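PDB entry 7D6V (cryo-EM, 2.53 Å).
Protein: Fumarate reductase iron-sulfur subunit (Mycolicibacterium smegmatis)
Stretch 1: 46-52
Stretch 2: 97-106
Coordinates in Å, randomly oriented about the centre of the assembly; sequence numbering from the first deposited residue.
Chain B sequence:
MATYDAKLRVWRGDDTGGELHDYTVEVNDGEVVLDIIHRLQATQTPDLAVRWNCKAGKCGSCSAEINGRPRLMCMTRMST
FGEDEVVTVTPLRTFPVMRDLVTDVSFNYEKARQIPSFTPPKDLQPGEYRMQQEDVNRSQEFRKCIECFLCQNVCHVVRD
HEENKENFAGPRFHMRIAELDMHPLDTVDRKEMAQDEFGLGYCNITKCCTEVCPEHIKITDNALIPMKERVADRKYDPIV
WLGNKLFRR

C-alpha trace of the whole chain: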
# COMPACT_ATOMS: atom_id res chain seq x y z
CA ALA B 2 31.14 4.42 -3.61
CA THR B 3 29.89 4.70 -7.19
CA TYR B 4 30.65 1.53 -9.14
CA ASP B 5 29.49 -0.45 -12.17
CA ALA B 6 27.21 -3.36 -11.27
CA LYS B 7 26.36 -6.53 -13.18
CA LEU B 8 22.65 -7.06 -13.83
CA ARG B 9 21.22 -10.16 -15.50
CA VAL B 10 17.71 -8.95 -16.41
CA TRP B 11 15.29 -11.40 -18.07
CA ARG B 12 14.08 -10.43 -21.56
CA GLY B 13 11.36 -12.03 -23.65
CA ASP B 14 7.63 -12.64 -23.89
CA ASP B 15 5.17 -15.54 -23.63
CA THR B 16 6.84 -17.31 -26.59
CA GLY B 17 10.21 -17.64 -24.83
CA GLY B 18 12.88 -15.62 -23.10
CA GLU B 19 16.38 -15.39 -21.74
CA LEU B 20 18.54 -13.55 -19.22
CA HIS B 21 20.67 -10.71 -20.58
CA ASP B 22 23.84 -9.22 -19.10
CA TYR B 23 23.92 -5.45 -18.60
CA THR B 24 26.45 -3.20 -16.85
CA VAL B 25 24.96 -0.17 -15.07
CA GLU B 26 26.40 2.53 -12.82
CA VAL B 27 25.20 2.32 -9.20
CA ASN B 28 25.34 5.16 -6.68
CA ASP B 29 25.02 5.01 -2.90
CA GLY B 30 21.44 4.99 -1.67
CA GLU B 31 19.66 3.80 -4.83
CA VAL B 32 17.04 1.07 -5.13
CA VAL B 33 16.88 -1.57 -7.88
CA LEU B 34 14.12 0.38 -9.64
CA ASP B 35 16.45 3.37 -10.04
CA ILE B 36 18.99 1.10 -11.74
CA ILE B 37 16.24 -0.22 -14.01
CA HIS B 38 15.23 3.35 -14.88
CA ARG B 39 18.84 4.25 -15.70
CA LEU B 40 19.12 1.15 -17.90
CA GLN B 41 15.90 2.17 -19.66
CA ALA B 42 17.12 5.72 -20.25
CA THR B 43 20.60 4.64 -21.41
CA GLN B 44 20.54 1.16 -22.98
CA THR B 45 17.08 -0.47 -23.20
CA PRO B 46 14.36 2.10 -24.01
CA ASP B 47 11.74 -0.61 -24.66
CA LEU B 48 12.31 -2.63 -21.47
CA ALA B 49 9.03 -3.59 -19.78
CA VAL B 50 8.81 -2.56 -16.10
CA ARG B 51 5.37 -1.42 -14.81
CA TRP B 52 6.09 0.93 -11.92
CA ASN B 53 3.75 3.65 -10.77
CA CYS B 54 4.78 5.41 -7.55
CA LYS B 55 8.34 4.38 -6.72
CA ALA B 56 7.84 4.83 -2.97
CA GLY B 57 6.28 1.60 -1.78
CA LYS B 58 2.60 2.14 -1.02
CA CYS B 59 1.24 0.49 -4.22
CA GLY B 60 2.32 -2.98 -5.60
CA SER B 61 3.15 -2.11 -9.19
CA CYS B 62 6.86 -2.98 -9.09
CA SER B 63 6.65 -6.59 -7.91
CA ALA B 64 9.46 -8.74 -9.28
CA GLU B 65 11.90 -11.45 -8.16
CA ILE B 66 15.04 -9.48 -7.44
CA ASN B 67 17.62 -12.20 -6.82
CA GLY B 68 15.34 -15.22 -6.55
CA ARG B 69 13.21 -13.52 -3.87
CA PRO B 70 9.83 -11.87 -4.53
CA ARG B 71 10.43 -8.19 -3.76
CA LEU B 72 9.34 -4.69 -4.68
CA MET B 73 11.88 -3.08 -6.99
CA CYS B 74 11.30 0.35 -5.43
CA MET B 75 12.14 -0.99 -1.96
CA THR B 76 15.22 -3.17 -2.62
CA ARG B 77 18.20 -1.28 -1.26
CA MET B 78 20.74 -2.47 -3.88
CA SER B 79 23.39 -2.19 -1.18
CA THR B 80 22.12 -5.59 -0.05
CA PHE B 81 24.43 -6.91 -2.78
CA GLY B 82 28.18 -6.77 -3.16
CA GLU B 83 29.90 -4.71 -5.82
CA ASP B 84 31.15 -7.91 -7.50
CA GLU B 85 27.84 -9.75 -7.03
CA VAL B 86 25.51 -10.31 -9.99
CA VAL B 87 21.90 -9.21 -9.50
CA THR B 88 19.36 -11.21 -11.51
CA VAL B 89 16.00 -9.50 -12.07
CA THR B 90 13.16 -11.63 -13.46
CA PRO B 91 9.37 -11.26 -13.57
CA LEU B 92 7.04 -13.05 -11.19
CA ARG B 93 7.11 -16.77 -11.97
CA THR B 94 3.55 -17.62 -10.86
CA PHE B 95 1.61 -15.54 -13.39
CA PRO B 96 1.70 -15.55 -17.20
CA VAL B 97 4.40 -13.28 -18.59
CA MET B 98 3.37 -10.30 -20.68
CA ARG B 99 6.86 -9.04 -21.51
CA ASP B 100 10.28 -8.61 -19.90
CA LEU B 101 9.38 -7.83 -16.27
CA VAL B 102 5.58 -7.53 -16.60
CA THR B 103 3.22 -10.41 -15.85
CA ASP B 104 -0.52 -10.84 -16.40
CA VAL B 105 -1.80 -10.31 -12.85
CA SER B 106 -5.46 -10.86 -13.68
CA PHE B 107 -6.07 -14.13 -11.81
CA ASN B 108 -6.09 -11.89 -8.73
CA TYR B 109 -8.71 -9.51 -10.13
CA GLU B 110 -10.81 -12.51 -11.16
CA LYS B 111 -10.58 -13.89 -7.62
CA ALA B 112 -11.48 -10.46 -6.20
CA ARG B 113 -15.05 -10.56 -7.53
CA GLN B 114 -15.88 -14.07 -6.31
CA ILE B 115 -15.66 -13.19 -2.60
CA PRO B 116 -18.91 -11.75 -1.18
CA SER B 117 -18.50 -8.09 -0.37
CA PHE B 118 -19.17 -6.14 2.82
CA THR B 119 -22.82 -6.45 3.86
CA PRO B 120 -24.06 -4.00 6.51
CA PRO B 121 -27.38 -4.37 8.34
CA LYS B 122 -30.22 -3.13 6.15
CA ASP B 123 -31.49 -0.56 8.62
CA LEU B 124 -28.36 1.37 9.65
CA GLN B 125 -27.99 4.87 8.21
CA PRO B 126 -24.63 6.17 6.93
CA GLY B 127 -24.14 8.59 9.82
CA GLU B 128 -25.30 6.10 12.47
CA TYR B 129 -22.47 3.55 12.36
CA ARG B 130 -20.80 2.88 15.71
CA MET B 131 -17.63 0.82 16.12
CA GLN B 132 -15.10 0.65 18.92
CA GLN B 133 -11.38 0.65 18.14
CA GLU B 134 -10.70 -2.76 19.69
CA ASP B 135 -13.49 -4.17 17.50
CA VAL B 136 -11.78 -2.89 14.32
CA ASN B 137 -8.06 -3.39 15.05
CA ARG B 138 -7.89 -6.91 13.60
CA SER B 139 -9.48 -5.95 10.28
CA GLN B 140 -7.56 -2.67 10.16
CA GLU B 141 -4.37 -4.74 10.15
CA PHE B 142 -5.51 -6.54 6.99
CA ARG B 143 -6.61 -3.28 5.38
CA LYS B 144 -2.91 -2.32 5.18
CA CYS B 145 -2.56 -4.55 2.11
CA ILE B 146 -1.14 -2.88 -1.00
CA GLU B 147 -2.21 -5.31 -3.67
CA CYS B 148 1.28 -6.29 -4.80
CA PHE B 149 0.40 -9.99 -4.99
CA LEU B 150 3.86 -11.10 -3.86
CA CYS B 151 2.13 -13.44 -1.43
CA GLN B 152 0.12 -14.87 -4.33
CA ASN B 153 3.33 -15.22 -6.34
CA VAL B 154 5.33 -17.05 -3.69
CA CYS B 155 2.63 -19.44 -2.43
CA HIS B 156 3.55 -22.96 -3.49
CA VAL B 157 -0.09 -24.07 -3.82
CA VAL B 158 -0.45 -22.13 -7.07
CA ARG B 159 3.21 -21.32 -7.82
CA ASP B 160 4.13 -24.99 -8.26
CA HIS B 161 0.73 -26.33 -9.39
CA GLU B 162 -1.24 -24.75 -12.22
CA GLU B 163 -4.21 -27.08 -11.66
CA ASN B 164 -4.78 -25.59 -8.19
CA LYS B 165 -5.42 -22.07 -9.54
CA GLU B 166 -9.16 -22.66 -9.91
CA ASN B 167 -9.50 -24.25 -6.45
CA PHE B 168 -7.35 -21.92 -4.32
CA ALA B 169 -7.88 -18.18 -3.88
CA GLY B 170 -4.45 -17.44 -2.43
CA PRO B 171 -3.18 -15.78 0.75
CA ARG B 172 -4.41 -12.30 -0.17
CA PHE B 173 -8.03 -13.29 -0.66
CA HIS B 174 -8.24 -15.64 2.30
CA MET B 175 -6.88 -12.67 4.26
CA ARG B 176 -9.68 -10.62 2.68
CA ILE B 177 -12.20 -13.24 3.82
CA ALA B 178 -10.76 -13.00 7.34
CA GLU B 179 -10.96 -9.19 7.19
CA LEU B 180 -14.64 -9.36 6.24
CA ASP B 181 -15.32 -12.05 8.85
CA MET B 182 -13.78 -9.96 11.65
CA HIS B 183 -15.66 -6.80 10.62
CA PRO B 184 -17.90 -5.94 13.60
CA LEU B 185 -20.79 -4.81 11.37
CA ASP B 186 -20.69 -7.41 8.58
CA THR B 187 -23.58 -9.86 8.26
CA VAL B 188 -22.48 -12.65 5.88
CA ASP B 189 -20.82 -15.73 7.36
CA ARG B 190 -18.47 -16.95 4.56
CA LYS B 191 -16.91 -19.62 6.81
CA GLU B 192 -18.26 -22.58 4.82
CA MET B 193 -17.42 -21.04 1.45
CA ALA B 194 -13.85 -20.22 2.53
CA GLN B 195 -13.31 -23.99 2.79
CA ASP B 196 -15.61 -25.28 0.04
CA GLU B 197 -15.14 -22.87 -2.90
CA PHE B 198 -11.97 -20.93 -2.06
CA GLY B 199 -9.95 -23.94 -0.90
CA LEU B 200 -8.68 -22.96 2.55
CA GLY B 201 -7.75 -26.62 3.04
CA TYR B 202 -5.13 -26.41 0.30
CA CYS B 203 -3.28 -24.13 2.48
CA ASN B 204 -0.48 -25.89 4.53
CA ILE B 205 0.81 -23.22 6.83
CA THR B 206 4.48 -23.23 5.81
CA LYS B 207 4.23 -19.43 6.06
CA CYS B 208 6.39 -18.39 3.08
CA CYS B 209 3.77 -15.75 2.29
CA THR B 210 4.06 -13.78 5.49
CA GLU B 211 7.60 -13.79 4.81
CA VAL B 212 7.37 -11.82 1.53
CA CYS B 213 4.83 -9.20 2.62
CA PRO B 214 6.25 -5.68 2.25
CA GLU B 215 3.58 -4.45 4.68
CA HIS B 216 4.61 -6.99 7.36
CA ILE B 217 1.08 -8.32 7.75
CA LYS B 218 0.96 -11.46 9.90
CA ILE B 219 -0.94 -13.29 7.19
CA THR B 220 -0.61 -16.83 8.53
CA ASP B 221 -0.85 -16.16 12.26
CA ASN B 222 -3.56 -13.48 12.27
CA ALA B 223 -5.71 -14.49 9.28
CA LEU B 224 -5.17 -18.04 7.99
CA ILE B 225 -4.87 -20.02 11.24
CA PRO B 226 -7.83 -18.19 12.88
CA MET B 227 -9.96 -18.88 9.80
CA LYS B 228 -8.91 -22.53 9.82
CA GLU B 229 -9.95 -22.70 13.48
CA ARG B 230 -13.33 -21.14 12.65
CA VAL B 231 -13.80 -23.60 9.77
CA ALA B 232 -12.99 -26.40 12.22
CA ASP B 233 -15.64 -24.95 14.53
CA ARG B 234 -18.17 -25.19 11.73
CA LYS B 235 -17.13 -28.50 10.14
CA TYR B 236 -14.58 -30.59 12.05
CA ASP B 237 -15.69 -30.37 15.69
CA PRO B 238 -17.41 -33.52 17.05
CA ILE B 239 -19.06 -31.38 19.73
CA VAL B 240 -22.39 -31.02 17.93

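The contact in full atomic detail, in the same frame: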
# COMPACT_ATOMS: atom_id res chain seq x y z
N PRO B 46 15.55 1.23 -24.08
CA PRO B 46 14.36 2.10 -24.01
C PRO B 46 13.05 1.35 -23.95
O PRO B 46 12.08 1.85 -23.37
CB PRO B 46 14.47 2.95 -25.28
CG PRO B 46 15.85 2.74 -25.80
CD PRO B 46 16.27 1.39 -25.35
N ASP B 47 12.98 0.15 -24.54
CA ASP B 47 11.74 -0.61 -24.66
C ASP B 47 11.62 -1.71 -23.62
O ASP B 47 10.86 -2.66 -23.81
CB ASP B 47 11.62 -1.20 -26.06
CG ASP B 47 12.85 -1.99 -26.46
OD1 ASP B 47 13.91 -1.77 -25.85
OD2 ASP B 47 12.75 -2.83 -27.37
N LEU B 48 12.36 -1.62 -22.51
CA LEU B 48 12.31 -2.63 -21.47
C LEU B 48 11.04 -2.48 -20.64
O LEU B 48 10.73 -1.39 -20.16
CB LEU B 48 13.54 -2.53 -20.58
CG LEU B 48 13.53 -3.32 -19.27
CD1 LEU B 48 13.80 -4.78 -19.55
CD2 LEU B 48 14.55 -2.75 -18.31
N ALA B 49 10.34 -3.59 -20.43
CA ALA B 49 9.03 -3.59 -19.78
C ALA B 49 9.19 -3.65 -18.26
O ALA B 49 9.85 -4.54 -17.73
CB ALA B 49 8.22 -4.79 -20.27
N VAL B 50 8.57 -2.70 -17.54
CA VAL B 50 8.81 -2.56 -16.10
C VAL B 50 7.53 -2.54 -15.27
O VAL B 50 7.37 -3.37 -14.36
CB VAL B 50 9.65 -1.31 -15.80
CG1 VAL B 50 9.91 -1.20 -14.31
CG2 VAL B 50 10.96 -1.38 -16.55
N ARG B 51 6.61 -1.61 -15.57
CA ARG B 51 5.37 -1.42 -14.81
C ARG B 51 5.64 -1.00 -13.35
O ARG B 51 5.50 -1.77 -12.41
CB ARG B 51 4.48 -2.66 -14.83
CG ARG B 51 3.11 -2.39 -14.22
CD ARG B 51 2.45 -3.64 -13.67
NE ARG B 51 1.59 -4.27 -14.67
CZ ARG B 51 1.35 -5.57 -14.73
NH1 ARG B 51 1.91 -6.39 -13.85
NH2 ARG B 51 0.56 -6.06 -15.67
N TRP B 52 6.07 0.25 -13.21
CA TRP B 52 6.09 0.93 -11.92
C TRP B 52 5.06 2.06 -11.94
O TRP B 52 4.67 2.54 -13.00
CB TRP B 52 7.47 1.52 -11.63
CG TRP B 52 7.84 2.59 -12.60
CD1 TRP B 52 8.11 2.44 -13.92
CD2 TRP B 52 7.96 3.99 -12.32
NE1 TRP B 52 8.40 3.65 -14.49
CE2 TRP B 52 8.31 4.62 -13.52
CE3 TRP B 52 7.80 4.76 -11.17
CZ2 TRP B 52 8.52 5.99 -13.61
CZ3 TRP B 52 8.00 6.12 -11.26
CH2 TRP B 52 8.36 6.72 -12.47
N VAL B 97 3.51 -14.40 -18.29
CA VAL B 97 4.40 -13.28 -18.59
C VAL B 97 3.84 -12.49 -19.75
O VAL B 97 3.47 -13.05 -20.79
CB VAL B 97 5.83 -13.79 -18.88
CG1 VAL B 97 5.82 -14.84 -19.97
CG2 VAL B 97 6.73 -12.64 -19.26
N MET B 98 3.72 -11.17 -19.57
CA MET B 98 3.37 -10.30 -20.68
C MET B 98 4.60 -9.97 -21.51
O MET B 98 4.68 -10.30 -22.70
CB MET B 98 2.72 -9.01 -20.16
CG MET B 98 1.25 -9.13 -19.84
SD MET B 98 0.63 -7.64 -19.04
CE MET B 98 -1.12 -8.00 -18.97
N ARG B 99 5.58 -9.32 -20.88
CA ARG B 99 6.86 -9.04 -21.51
C ARG B 99 7.92 -9.07 -20.41
O ARG B 99 7.70 -9.67 -19.36
CB ARG B 99 6.80 -7.73 -22.31
CG ARG B 99 7.69 -7.73 -23.53
CD ARG B 99 7.89 -6.35 -24.08
NE ARG B 99 9.01 -6.31 -25.01
CZ ARG B 99 9.68 -5.21 -25.33
NH1 ARG B 99 9.34 -4.05 -24.78
NH2 ARG B 99 10.68 -5.27 -26.18
N ASP B 100 9.04 -8.39 -20.64
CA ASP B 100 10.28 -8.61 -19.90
C ASP B 100 10.08 -8.78 -18.39
O ASP B 100 10.37 -9.84 -17.83
CB ASP B 100 11.24 -7.46 -20.18
CG ASP B 100 11.29 -7.10 -21.65
OD1 ASP B 100 11.56 -7.99 -22.48
OD2 ASP B 100 11.05 -5.92 -21.98
N LEU B 101 9.57 -7.75 -17.71
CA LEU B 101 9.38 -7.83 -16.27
C LEU B 101 7.91 -7.70 -15.87
O LEU B 101 7.62 -7.55 -14.68
CB LEU B 101 10.20 -6.76 -15.55
CG LEU B 101 11.73 -6.86 -15.65
CD1 LEU B 101 12.38 -5.76 -14.85
CD2 LEU B 101 12.21 -8.23 -15.20
N VAL B 102 7.00 -7.75 -16.83
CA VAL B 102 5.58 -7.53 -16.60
C VAL B 102 4.85 -8.85 -16.77
O VAL B 102 5.05 -9.55 -17.77
CB VAL B 102 5.02 -6.46 -17.55
CG1 VAL B 102 3.57 -6.17 -17.23
CG2 VAL B 102 5.84 -5.20 -17.45
N THR B 103 4.02 -9.20 -15.80
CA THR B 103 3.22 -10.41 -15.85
C THR B 103 1.74 -10.04 -15.91
O THR B 103 1.34 -8.92 -15.59
CB THR B 103 3.48 -11.32 -14.65
OG1 THR B 103 3.41 -10.56 -13.44
CG2 THR B 103 4.85 -11.96 -14.76
N ASP B 104 0.93 -11.01 -16.33
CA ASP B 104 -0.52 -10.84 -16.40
C ASP B 104 -1.10 -11.16 -15.03
O ASP B 104 -1.47 -12.30 -14.74
CB ASP B 104 -1.11 -11.72 -17.49
CG ASP B 104 -2.58 -11.46 -17.71
OD1 ASP B 104 -3.32 -12.43 -17.96
OD2 ASP B 104 -3.00 -10.29 -17.63
N VAL B 105 -1.18 -10.15 -14.18
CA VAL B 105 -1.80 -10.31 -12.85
C VAL B 105 -3.28 -9.98 -13.04
O VAL B 105 -3.76 -8.89 -12.73
CB VAL B 105 -1.12 -9.45 -11.78
CG1 VAL B 105 0.23 -10.04 -11.43
CG2 VAL B 105 -0.93 -8.03 -12.27
N SER B 106 -4.02 -10.96 -13.54
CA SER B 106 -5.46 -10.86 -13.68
C SER B 106 -6.20 -12.00 -12.99
O SER B 106 -7.41 -11.87 -12.75
CB SER B 106 -5.86 -10.82 -15.16
OG SER B 106 -5.82 -12.11 -15.74

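Where two segments without regular sheet pairing must pack together, buried polar groups have to find partners one at a time, and this contact in the fumarate reductase iron-sulfur subunit, which buries 534 Å² summed over both sides, illustrates how. At its centre, A49 lends both backbone polar groups to the turn opposite. Its N donates to D100 OD2 at 2.9 Å, a carboxylate standing in for the carbonyl that a neighbouring strand would supply, while A49 O accepts a weak bond from L101 N at 3.2 Å. The small methyl of A49 points toward the other stretch and leaves A49 CA 5.2 Å from D100 CA, with A49 CB 3.7 Å from V102 CG2.

R51 provides the second anchor. Its side chain reaches across so that NH1 and NH2 both donate to T103 O, at 3.1 and 3.0 Å; one carbonyl thus serves both R51 nitrogens, and also takes a weak bond from V105 N at 3.1 Å. V102 CG1 covers one face of the guanidinium, 3.4 Å from R51 NH2, so NH1 and NH2 are bonded near the plane while one face packs against a hydrocarbon branch.

At the other end, charge does the work: R99 NH2 meets D47 OD2 at 3.4 Å in a salt bridge whose hydrogen bond is weak. The turn itself is braced by V102 O, which accepts from both M98 N (2.8 Å) and R99 N (3.2 Å).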